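Local coordinates for variable region-containing chitin-binding protein 3 (Branchiostoma floridae, PDB 1XT5), which probably binds chitin as a whole protein, of which this chain is the variable-type immunoglobulin domain of an amphioxus innate immune receptor, at residues G1-T6 and A31-P36. Residues are numbered along the deposited sequence; the frame is centred on the assembly and turned at random.
Sequences GQSIMT and ANDTQP. With SO4 (sulfate ion), chain B.
An antiparallel bridge between Ile4 and Ala31 brings the first strand of the domain against the end of strand 22-31, and past it the backbone ladder gives way to one side-chain hydrogen bond, from Asn32. The pair is of the hydrogen-bonded kind: Ile4 N donates to Ala31 O (3.0 Å), and Ala31 N returns the bond to Ile4 O (2.9 Å). Ser3 CA adds a CH···O contact to the same Ala31 O. In the immunoglobulin V-set sandwich this is the A-B pairing, with 4-8 at the margin of its sheet and the chain leaving Ala31 for the loop that leads to strand 38-44. There Asn32 ties the loop to the N-terminal segment: ND2 bonds Gln2 O at 3.1 Å, nearly straight (163°), with ND2 well above the carbonyl plane of Gln2 and Gln2 O close to the amide plane of Asn32. A chi1 of -58°, anti to the carbonyl carbon, puts Ser3 OG 3.4 Å from Asp33 CB and lets it donate to O2 (2.7 Å) of a sulfate that presumably came with the crystallisation solution. Ser3 N and Gln2 NE2 also hold this ion, joined by Arg117. Asp33 OD1 accepts from Gln35 N in an Asx turn, while OD2 accepts from Gln113 NE2, which also reaches the sulfate.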
loop_
_atom_site.group_PDB
_atom_site.type_symbol
_atom_site.label_atom_id
_atom_site.label_comp_id
_atom_site.label_asym_id
_atom_site.label_seq_id
_atom_site.Cartn_x
_atom_site.Cartn_y
_atom_site.Cartn_z
ATOM N N GLY A 1 2.620 -20.200 -16.186
ATOM C CA GLY A 1 4.011 -19.856 -16.445
ATOM C C GLY A 1 4.398 -18.475 -15.991
ATOM O O GLY A 1 4.996 -18.289 -14.940
ATOM N N GLN A 2 4.048 -17.483 -16.813
ATOM C CA GLN A 2 4.412 -16.109 -16.500
ATOM C C GLN A 2 3.787 -15.650 -15.207
ATOM O O GLN A 2 2.553 -15.725 -15.013
ATOM C CB GLN A 2 3.934 -15.189 -17.639
ATOM C CG GLN A 2 4.291 -13.734 -17.396
ATOM C CD GLN A 2 5.775 -13.481 -17.227
ATOM O OE1 GLN A 2 6.557 -13.737 -18.138
ATOM N NE2 GLN A 2 6.170 -12.913 -16.097
ATOM N N SER A 3 4.579 -15.162 -14.248
ATOM C CA SER A 3 4.045 -14.547 -13.045
ATOM C C SER A 3 3.347 -13.237 -13.436
ATOM O O SER A 3 3.939 -12.475 -14.206
ATOM C CB SER A 3 5.200 -14.152 -12.138
ATOM O OG SER A 3 6.070 -15.221 -11.758
ATOM N N ILE A 4 2.121 -13.019 -12.938
ATOM C CA ILE A 4 1.412 -11.770 -13.266
ATOM C C ILE A 4 0.752 -11.206 -12.025
ATOM O O ILE A 4 -0.085 -11.824 -11.391
ATOM C CB ILE A 4 0.371 -11.959 -14.395
ATOM C CG1 ILE A 4 1.028 -12.562 -15.651
ATOM C CG2 ILE A 4 -0.325 -10.645 -14.667
ATOM C CD1 ILE A 4 0.080 -12.843 -16.779
ATOM N N MET A 5 1.127 -9.985 -11.689
ATOM C CA MET A 5 0.539 -9.237 -10.583
ATOM C C MET A 5 -0.693 -8.482 -10.964
ATOM O O MET A 5 -0.703 -7.786 -11.976
ATOM C CB MET A 5 1.590 -8.246 -10.076
ATOM C CG MET A 5 1.155 -7.532 -8.785
ATOM S SD MET A 5 1.120 -8.579 -7.351
ATOM C CE MET A 5 2.891 -8.775 -7.066
ATOM N N THR A 6 -1.739 -8.514 -10.135
ATOM C CA THR A 6 -2.895 -7.654 -10.358
ATOM C C THR A 6 -3.343 -7.077 -9.022
ATOM O O THR A 6 -3.715 -7.856 -8.113
ATOM C CB THR A 6 -4.058 -8.395 -11.014
ATOM O OG1 THR A 6 -3.669 -8.887 -12.295
ATOM C CG2 THR A 6 -5.258 -7.451 -11.229
ATOM N N ALA A 31 -0.443 -14.282 -9.868
ATOM C CA ALA A 31 -0.583 -15.556 -10.549
ATOM C C ALA A 31 0.801 -16.164 -10.770
ATOM O O ALA A 31 1.734 -15.455 -11.192
ATOM C CB ALA A 31 -1.233 -15.383 -11.886
ATOM N N ASN A 32 0.959 -17.443 -10.509
ATOM C CA ASN A 32 2.095 -18.236 -10.829
ATOM C C ASN A 32 3.403 -17.815 -10.158
ATOM O O ASN A 32 4.495 -18.034 -10.688
ATOM C CB ASN A 32 2.300 -18.254 -12.375
ATOM C CG ASN A 32 1.060 -18.727 -13.071
ATOM O OD1 ASN A 32 0.484 -19.796 -12.768
ATOM N ND2 ASN A 32 0.690 -17.952 -14.060
ATOM N N ASP A 33 3.337 -17.275 -8.961
ATOM C CA ASP A 33 4.542 -16.970 -8.178
ATOM C C ASP A 33 4.126 -17.033 -6.715
ATOM O O ASP A 33 3.273 -16.223 -6.292
ATOM C CB ASP A 33 5.092 -15.588 -8.513
ATOM C CG ASP A 33 6.347 -15.197 -7.795
ATOM O OD1 ASP A 33 6.846 -16.019 -7.002
ATOM O OD2 ASP A 33 6.869 -14.071 -8.019
ATOM N N THR A 34 4.652 -18.004 -5.992
ATOM C CA THR A 34 4.285 -18.168 -4.591
ATOM C C THR A 34 5.254 -17.439 -3.668
ATOM O O THR A 34 5.088 -17.514 -2.447
ATOM C CB THR A 34 4.169 -19.632 -4.172
ATOM O OG1 THR A 34 5.428 -20.237 -4.549
ATOM C CG2 THR A 34 2.996 -20.248 -4.904
ATOM N N GLN A 35 6.290 -16.797 -4.197
ATOM C CA GLN A 35 7.227 -16.051 -3.361
ATOM C C GLN A 35 6.565 -14.783 -2.797
ATOM O O GLN A 35 5.744 -14.157 -3.521
ATOM C CB GLN A 35 8.489 -15.625 -4.136
ATOM C CG GLN A 35 9.277 -16.842 -4.588
ATOM C CD GLN A 35 10.625 -16.474 -5.162
ATOM O OE1 GLN A 35 10.769 -15.469 -5.862
ATOM N NE2 GLN A 35 11.628 -17.274 -4.830
ATOM N N PRO A 36 6.816 -14.384 -1.564
ATOM C CA PRO A 36 6.152 -13.143 -1.055
ATOM C C PRO A 36 6.590 -11.918 -1.829
ATOM O O PRO A 36 7.745 -11.791 -2.184
ATOM C CB PRO A 36 6.637 -13.081 0.391
ATOM C CG PRO A 36 7.869 -13.928 0.416
ATOM C CD PRO A 36 7.721 -15.004 -0.602
HETATM S S SO4 B . 8.705 -14.606 -13.987
HETATM O O1 SO4 B . 10.053 -15.330 -14.044
HETATM O O2 SO4 B . 8.461 -14.214 -12.592
HETATM O O3 SO4 B . 7.656 -15.383 -14.493
HETATM O O4 SO4 B . 8.850 -13.403 -14.801
#